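Local coordinates for protein pyocin S5 (Pseudomonas aeruginosa PAO1, PDB 6THK) that kills competing Pseudomonas as a bacteriocin, probably by forming a pore that depolarises the cytoplasmic membrane after import, at residues K197-Q202 with T271-Q276; T264-S269 with K277-G282. The protein carries 1 engineered substitution. One frame throughout, in Å; residues are numbered along the deposited sequence.

Interaction 1 of 2, residues K197-Q202 with T271-Q276; sequences KEDLSQ and TPLEKQ
Leu200 and Leu273 make the main apolar contact here, with Leu200 CD2 3.8 Å from Leu273 CD1. Their side chains run past one another in opposite directions. Leu200 CD2 also lies against the backbone of the other helix, 4.0 Å from Leu273 CA, and reaches Gln276 CB at 4.1 Å, so a single methyl bridges two residues one turn apart. Leu273 has CG anti to its backbone N (chi1 177°), and its two methyls spread toward helix 157-212: CD1 serves Leu200 and also comes within 4.1 Å of Asp199 CB, while CD2 sits 4.2 Å from Asp199 OD2. Asp199 thus offers mostly its aliphatic CB; its carboxylate has a long, weak ion pair with Lys195.

The polar bonds stay within each segment. Thr271 is the N-cap of helix 272-338, its OG1 taking a weak bond from Glu274 N at 3.3 Å. On the other helix, Lys197 O accepts from both Ser201 N and Ser201 OG, which come from opposite faces of the carbonyl plane; the OG bond is 3.2 Å long.

Over these short segments the axes run nearly parallel, 8° apart and 10.4 Å at closest approach, and Leu203 of helix 157-212 continues the packing on Leu273 and Gln276. Both segments fall in predicted coiled-coil regions. With methyl-to-carbon contacts carrying most of it, and none of the touching residues buried, the first turn of helix 272-338 is held here by dispersion and the hydrophobic effect, without a directional polar bond to fix the register.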
ATOM      1  N   LYS A 197      -4.585 -13.145 -33.703  1.00 69.12           N
ATOM      2  CA  LYS A 197      -3.641 -12.040 -33.687  1.00 69.02           C
ATOM      3  C   LYS A 197      -4.323 -10.783 -33.166  1.00 74.13           C
ATOM      4  O   LYS A 197      -3.722  -9.995 -32.455  1.00 74.34           O
ATOM      5  CB  LYS A 197      -3.046 -11.797 -35.071  1.00 71.08           C
ATOM      6  N   GLU A 198      -5.567 -10.572 -33.572  1.00 71.01           N
ATOM      7  CA  GLU A 198      -6.329  -9.425 -33.108  1.00 70.92           C
ATOM      8  C   GLU A 198      -6.598  -9.491 -31.604  1.00 74.42           C
ATOM      9  O   GLU A 198      -6.554  -8.480 -30.920  1.00 74.56           O
ATOM     10  CB  GLU A 198      -7.626  -9.280 -33.895  1.00 72.27           C
ATOM     11  CG  GLU A 198      -7.551  -8.222 -34.980  1.00 83.41           C
ATOM     12  CD  GLU A 198      -8.155  -8.677 -36.293  1.00102.22           C
ATOM     13  OE1 GLU A 198      -9.291  -9.184 -36.282  1.00 87.31           O
ATOM     14  OE2 GLU A 198      -7.496  -8.516 -37.340  1.00 97.42           O
ATOM     15  N   ASP A 199      -6.893 -10.683 -31.101  1.00 69.91           N
ATOM     16  CA  ASP A 199      -7.170 -10.869 -29.682  1.00 69.33           C
ATOM     17  C   ASP A 199      -5.940 -10.574 -28.836  1.00 72.78           C
ATOM     18  O   ASP A 199      -6.052 -10.061 -27.733  1.00 72.95           O
ATOM     19  CB  ASP A 199      -7.658 -12.290 -29.406  1.00 71.05           C
ATOM     20  CG  ASP A 199      -9.061 -12.536 -29.913  1.00 79.69           C
ATOM     21  OD1 ASP A 199      -9.753 -11.557 -30.256  1.00 80.34           O
ATOM     22  OD2 ASP A 199      -9.471 -13.711 -29.967  1.00 82.76           O
ATOM     23  N   LEU A 200      -4.775 -10.924 -29.362  1.00 68.22           N
ATOM     24  CA  LEU A 200      -3.485 -10.700 -28.715  1.00 67.80           C
ATOM     25  C   LEU A 200      -3.163  -9.211 -28.633  1.00 71.34           C
ATOM     26  O   LEU A 200      -2.618  -8.758 -27.624  1.00 71.24           O
ATOM     27  CB  LEU A 200      -2.347 -11.444 -29.432  1.00 67.88           C
ATOM     28  CG  LEU A 200      -2.267 -12.966 -29.256  1.00 72.67           C
ATOM     29  CD1 LEU A 200      -1.044 -13.531 -29.964  1.00 72.56           C
ATOM     30  CD2 LEU A 200      -2.230 -13.370 -27.789  1.00 74.17           C
ATOM     31  N   SER A 201      -3.488  -8.456 -29.699  1.00 66.49           N
ATOM     32  CA  SER A 201      -3.271  -7.010 -29.769  1.00 65.34           C
ATOM     33  C   SER A 201      -4.069  -6.307 -28.665  1.00 68.91           C
ATOM     34  O   SER A 201      -3.518  -5.443 -27.987  1.00 68.51           O
ATOM     35  CB  SER A 201      -3.667  -6.470 -31.141  1.00 67.52           C
ATOM     36  OG  SER A 201      -2.813  -6.953 -32.164  1.00 74.25           O
ATOM     37  N   GLN A 202      -5.349  -6.712 -28.458  1.00 65.45           N
ATOM     38  CA  GLN A 202      -6.212  -6.158 -27.413  1.00 64.99           C
ATOM     39  C   GLN A 202      -5.705  -6.569 -26.034  1.00 68.64           C
ATOM     40  O   GLN A 202      -5.786  -5.771 -25.103  1.00 69.69           O
ATOM     41  CB  GLN A 202      -7.685  -6.553 -27.616  1.00 66.30           C
ATOM     42  CG  GLN A 202      -8.686  -5.748 -26.764  1.00 81.38           C
ATOM     43  CD  GLN A 202      -8.748  -4.282 -27.136  1.00103.04           C
ATOM     44  OE1 GLN A 202      -9.200  -3.908 -28.225  1.00 98.56           O
ATOM     45  NE2 GLN A 202      -8.283  -3.416 -26.242  1.00 95.36           N
ATOM     46  N   THR A 271      -3.747 -22.748 -24.942  1.00 73.52           N
ATOM     47  CA  THR A 271      -3.626 -21.906 -26.139  1.00 72.73           C
ATOM     48  C   THR A 271      -2.554 -20.811 -25.931  1.00 76.72           C
ATOM     49  O   THR A 271      -2.293 -20.473 -24.776  1.00 75.94           O
ATOM     50  CB  THR A 271      -4.996 -21.259 -26.474  1.00 77.31           C
ATOM     51  OG1 THR A 271      -5.476 -20.505 -25.359  1.00 73.13           O
ATOM     52  CG2 THR A 271      -6.043 -22.272 -26.921  1.00 74.79           C
ATOM     53  N   PRO A 272      -1.957 -20.197 -26.995  1.00 73.50           N
ATOM     54  CA  PRO A 272      -0.979 -19.116 -26.755  1.00 72.74           C
ATOM     55  C   PRO A 272      -1.618 -17.869 -26.140  1.00 74.61           C
ATOM     56  O   PRO A 272      -0.931 -17.123 -25.442  1.00 74.29           O
ATOM     57  CB  PRO A 272      -0.404 -18.832 -28.145  1.00 74.67           C
ATOM     58  CG  PRO A 272      -1.468 -19.250 -29.087  1.00 79.59           C
ATOM     59  CD  PRO A 272      -2.144 -20.433 -28.445  1.00 75.18           C
ATOM     60  N   LEU A 273      -2.938 -17.669 -26.382  1.00 69.22           N
ATOM     61  CA  LEU A 273      -3.737 -16.558 -25.860  1.00 67.92           C
ATOM     62  C   LEU A 273      -3.851 -16.661 -24.343  1.00 69.42           C
ATOM     63  O   LEU A 273      -3.594 -15.679 -23.649  1.00 69.30           O
ATOM     64  CB  LEU A 273      -5.123 -16.518 -26.541  1.00 68.00           C
ATOM     65  CG  LEU A 273      -6.148 -15.455 -26.083  1.00 73.18           C
ATOM     66  CD1 LEU A 273      -5.626 -14.031 -26.261  1.00 73.08           C
ATOM     67  CD2 LEU A 273      -7.451 -15.597 -26.848  1.00 76.27           C
ATOM     68  N   GLU A 274      -4.172 -17.862 -23.831  1.00 64.24           N
ATOM     69  CA  GLU A 274      -4.256 -18.122 -22.394  1.00 62.88           C
ATOM     70  C   GLU A 274      -2.880 -18.041 -21.718  1.00 65.66           C
ATOM     71  O   GLU A 274      -2.800 -17.628 -20.555  1.00 65.61           O
ATOM     72  CB  GLU A 274      -4.940 -19.465 -22.100  1.00 63.86           C
ATOM     73  CG  GLU A 274      -6.431 -19.496 -22.396  1.00 68.26           C
ATOM     74  CD  GLU A 274      -7.286 -18.347 -21.898  1.00 78.57           C
ATOM     75  OE1 GLU A 274      -7.302 -18.089 -20.671  1.00 65.34           O
ATOM     76  OE2 GLU A 274      -7.968 -17.722 -22.741  1.00 67.42           O
ATOM     77  N   LYS A 275      -1.798 -18.408 -22.449  1.00 60.06           N
ATOM     78  CA  LYS A 275      -0.425 -18.324 -21.943  1.00 58.64           C
ATOM     79  C   LYS A 275      -0.006 -16.869 -21.840  1.00 60.86           C
ATOM     80  O   LYS A 275       0.566 -16.498 -20.824  1.00 60.90           O
ATOM     81  CB  LYS A 275       0.561 -19.081 -22.837  1.00 60.50           C
ATOM     82  CG  LYS A 275       1.863 -19.428 -22.130  1.00 68.26           C
ATOM     83  CD  LYS A 275       2.720 -20.349 -22.974  1.00 77.97           C
ATOM     84  CE  LYS A 275       3.898 -20.890 -22.211  1.00 88.63           C
ATOM     85  NZ  LYS A 275       4.528 -22.040 -22.907  1.00 98.96           N
ATOM     86  N   GLN A 276      -0.281 -16.051 -22.881  1.00 56.81           N
ATOM     87  CA  GLN A 276       0.079 -14.630 -22.909  1.00 57.34           C
ATOM     88  C   GLN A 276      -0.670 -13.859 -21.832  1.00 60.98           C
ATOM     89  O   GLN A 276      -0.087 -12.964 -21.222  1.00 60.53           O
ATOM     90  CB  GLN A 276      -0.100 -14.008 -24.314  1.00 59.23           C
ATOM     91  CG  GLN A 276       0.516 -12.603 -24.494  1.00 74.82           C
ATOM     92  CD  GLN A 276       2.022 -12.535 -24.314  1.00 98.93           C
ATOM     93  OE1 GLN A 276       2.805 -12.801 -25.235  1.00 95.22           O
ATOM     94  NE2 GLN A 276       2.462 -12.120 -23.134  1.00 95.25           N
TER

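Interaction 2 of 2, residues T264-S269 with K277-G282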
ATOM      1  N   THR A 264       1.875 -22.147 -12.807  1.00 58.56           N
ATOM      2  CA  THR A 264       1.252 -23.401 -13.254  1.00 58.55           C
ATOM      3  C   THR A 264       0.387 -23.098 -14.506  1.00 62.89           C
ATOM      4  O   THR A 264       0.450 -23.845 -15.491  1.00 62.81           O
ATOM      5  CB  THR A 264       0.435 -24.036 -12.109  1.00 68.17           C
ATOM      6  OG1 THR A 264       1.249 -24.130 -10.940  1.00 67.41           O
ATOM      7  CG2 THR A 264      -0.116 -25.420 -12.465  1.00 69.85           C
ATOM      8  N   LEU A 265      -0.377 -21.976 -14.466  1.00 58.89           N
ATOM      9  CA  LEU A 265      -1.239 -21.474 -15.546  1.00 59.12           C
ATOM     10  C   LEU A 265      -0.445 -21.216 -16.831  1.00 64.86           C
ATOM     11  O   LEU A 265      -0.961 -21.474 -17.921  1.00 65.26           O
ATOM     12  CB  LEU A 265      -1.961 -20.184 -15.100  1.00 59.26           C
ATOM     13  CG  LEU A 265      -3.373 -20.264 -14.482  1.00 63.91           C
ATOM     14  CD1 LEU A 265      -3.455 -21.256 -13.329  1.00 64.96           C
ATOM     15  CD2 LEU A 265      -3.784 -18.921 -13.948  1.00 64.81           C
ATOM     16  N   ILE A 266       0.805 -20.716 -16.702  1.00 62.65           N
ATOM     17  CA  ILE A 266       1.724 -20.450 -17.821  1.00 63.16           C
ATOM     18  C   ILE A 266       2.195 -21.807 -18.389  1.00 70.33           C
ATOM     19  O   ILE A 266       2.111 -22.022 -19.599  1.00 70.51           O
ATOM     20  CB  ILE A 266       2.929 -19.544 -17.389  1.00 65.99           C
ATOM     21  CG1 ILE A 266       2.469 -18.111 -17.032  1.00 66.62           C
ATOM     22  CG2 ILE A 266       4.024 -19.500 -18.473  1.00 65.50           C
ATOM     23  CD1 ILE A 266       3.472 -17.237 -16.207  1.00 69.28           C
ATOM     24  N   LYS A 267       2.667 -22.714 -17.498  1.00 68.50           N
ATOM     25  CA  LYS A 267       3.180 -24.051 -17.814  1.00 68.61           C
ATOM     26  C   LYS A 267       2.147 -24.968 -18.488  1.00 73.94           C
ATOM     27  O   LYS A 267       2.456 -25.567 -19.517  1.00 74.45           O
ATOM     28  CB  LYS A 267       3.757 -24.715 -16.552  1.00 70.78           C
ATOM     29  N   ASN A 268       0.928 -25.057 -17.916  1.00 70.08           N
ATOM     30  CA  ASN A 268      -0.177 -25.894 -18.391  1.00 68.86           C
ATOM     31  C   ASN A 268      -1.214 -25.153 -19.276  1.00 73.32           C
ATOM     32  O   ASN A 268      -2.367 -25.593 -19.355  1.00 73.23           O
ATOM     33  CB  ASN A 268      -0.861 -26.579 -17.196  1.00 65.78           C
ATOM     34  CG  ASN A 268       0.034 -27.478 -16.371  1.00 86.07           C
ATOM     35  OD1 ASN A 268       1.050 -28.010 -16.839  1.00 83.18           O
ATOM     36  ND2 ASN A 268      -0.361 -27.714 -15.126  1.00 75.57           N
ATOM     37  N   SER A 269      -0.801 -24.071 -19.973  1.00 70.03           N
ATOM     38  CA  SER A 269      -1.693 -23.300 -20.851  1.00 70.41           C
ATOM     39  C   SER A 269      -2.193 -24.120 -22.060  1.00 77.02           C
ATOM     40  O   SER A 269      -1.398 -24.832 -22.678  1.00 77.20           O
ATOM     41  CB  SER A 269      -1.022 -22.017 -21.332  1.00 73.32           C
ATOM     42  OG  SER A 269      -0.086 -22.252 -22.373  1.00 79.67           O
ATOM     43  N   LYS A 277      -1.933 -14.258 -21.558  1.00 57.53           N
ATOM     44  CA  LYS A 277      -2.778 -13.694 -20.504  1.00 57.07           C
ATOM     45  C   LYS A 277      -2.062 -13.891 -19.156  1.00 61.42           C
ATOM     46  O   LYS A 277      -1.875 -12.924 -18.406  1.00 61.46           O
ATOM     47  CB  LYS A 277      -4.162 -14.379 -20.492  1.00 58.68           C
ATOM     48  CG  LYS A 277      -5.282 -13.478 -19.971  1.00 69.06           C
ATOM     49  CD  LYS A 277      -6.607 -14.207 -19.757  1.00 78.55           C
ATOM     50  CE  LYS A 277      -7.457 -14.308 -21.008  1.00 91.34           C
ATOM     51  NZ  LYS A 277      -8.768 -14.952 -20.728  1.00100.24           N
ATOM     52  N   ALA A 278      -1.599 -15.132 -18.899  1.00 57.08           N
ATOM     53  CA  ALA A 278      -0.863 -15.513 -17.694  1.00 56.28           C
ATOM     54  C   ALA A 278       0.526 -14.819 -17.600  1.00 59.46           C
ATOM     55  O   ALA A 278       0.882 -14.346 -16.525  1.00 58.21           O
ATOM     56  CB  ALA A 278      -0.734 -17.028 -17.624  1.00 56.60           C
ATOM     57  N   ILE A 279       1.286 -14.718 -18.726  1.00 56.17           N
ATOM     58  CA  ILE A 279       2.603 -14.047 -18.768  1.00 55.48           C
ATOM     59  C   ILE A 279       2.453 -12.591 -18.303  1.00 58.94           C
ATOM     60  O   ILE A 279       3.244 -12.136 -17.473  1.00 58.14           O
ATOM     61  CB  ILE A 279       3.277 -14.143 -20.172  1.00 58.16           C
ATOM     62  CG1 ILE A 279       3.734 -15.586 -20.479  1.00 58.65           C
ATOM     63  CG2 ILE A 279       4.457 -13.153 -20.317  1.00 57.55           C
ATOM     64  CD1 ILE A 279       3.638 -15.983 -21.945  1.00 63.51           C
ATOM     65  N   TYR A 280       1.434 -11.881 -18.858  1.00 54.91           N
ATOM     66  CA  TYR A 280       1.075 -10.496 -18.556  1.00 54.65           C
ATOM     67  C   TYR A 280       0.676 -10.326 -17.103  1.00 59.14           C
ATOM     68  O   TYR A 280       1.228  -9.450 -16.441  1.00 59.75           O
ATOM     69  CB  TYR A 280      -0.078 -10.018 -19.455  1.00 55.70           C
ATOM     70  CG  TYR A 280       0.322  -9.608 -20.853  1.00 57.25           C
ATOM     71  CD1 TYR A 280       1.636  -9.257 -21.152  1.00 59.59           C
ATOM     72  CD2 TYR A 280      -0.619  -9.543 -21.876  1.00 57.85           C
ATOM     73  CE1 TYR A 280       2.007  -8.876 -22.441  1.00 61.17           C
ATOM     74  CE2 TYR A 280      -0.265  -9.141 -23.161  1.00 58.61           C
ATOM     75  CZ  TYR A 280       1.050  -8.805 -23.439  1.00 65.87           C
ATOM     76  OH  TYR A 280       1.408  -8.415 -24.703  1.00 66.52           O
ATOM     77  N   ASN A 281      -0.277 -11.153 -16.599  1.00 54.92           N
ATOM     78  CA  ASN A 281      -0.723 -11.094 -15.203  1.00 54.54           C
ATOM     79  C   ASN A 281       0.451 -11.326 -14.251  1.00 61.53           C
ATOM     80  O   ASN A 281       0.564 -10.619 -13.254  1.00 63.29           O
ATOM     81  CB  ASN A 281      -1.857 -12.082 -14.917  1.00 49.52           C
ATOM     82  CG  ASN A 281      -3.211 -11.715 -15.475  1.00 67.11           C
ATOM     83  OD1 ASN A 281      -3.526 -10.541 -15.763  1.00 58.23           O
ATOM     84  ND2 ASN A 281      -4.050 -12.735 -15.643  1.00 56.75           N
ATOM     85  N   GLY A 282       1.339 -12.241 -14.616  1.00 58.24           N
ATOM     86  CA  GLY A 282       2.516 -12.522 -13.827  1.00 58.00           C
ATOM     87  C   GLY A 282       3.410 -11.303 -13.757  1.00 62.01           C
ATOM     88  O   GLY A 282       3.989 -11.015 -12.724  1.00 61.69           O
TER
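A helical hairpin brings these segments together: helix 237-267 ends, the chain turns, and helix 272-338 sets off back alongside it within a predicted coiled-coil region. Across the bend Ile266 packs on Ala278, whose CA atoms lie 5.6 Å apart. The Ala278 methyl meets the middle of the Ile266 branch, CB to CG1 at 3.4 Å, tighter than usual carbon contact. With CG1 anti to the carbonyl carbon (chi1 -67°), Ile266 points it at that methyl, and the extended chi2 (163°) carries CD1 on to the Ala278 carbonyl, 3.9 Å from Ala278 O. That oxygen also accepts a hydrogen bond from Asn262 of the incoming helix. The other branch, CG2, approaches Ile279 CG1 at a looser 4.4 Å, while Leu265 CB stands 4.2 Å from Ala278 CB. Ala278 therefore has a neighbour from each of two consecutive residues.

On another side of helix 272-338, Tyr280 stacks its ring with Tyr207 of helix 157-212. The small methyl of Ala278 lets the two backbones come close. The side-chain pairs that meet are all apolar: one tight Ile266-Ala278 contact, looser and less buried ones around it, and Asn262 supplying a polar tie nearby.

Interactions 1 and 2 are centred 12 Å apart and share helix 272-338 at its start, segments 271-276 (with Thr271 as N-cap) and 277-282 following one another directly. Interaction 1 joins this helix to helix 157-212, interaction 2 to helix 237-267. Along the chain the order is 197-202, 264-269, 271-276, 277-282, so the two contacts alternate. They also meet: Lys275 packs CB 3.3 Å from Ser269 OG, where the chain turns. Together they set the start of helix 272-338 between two helical partners in the elongated helical body of the toxin. The same long helix also carries part of the sequence assigned to the colicin pore-forming family.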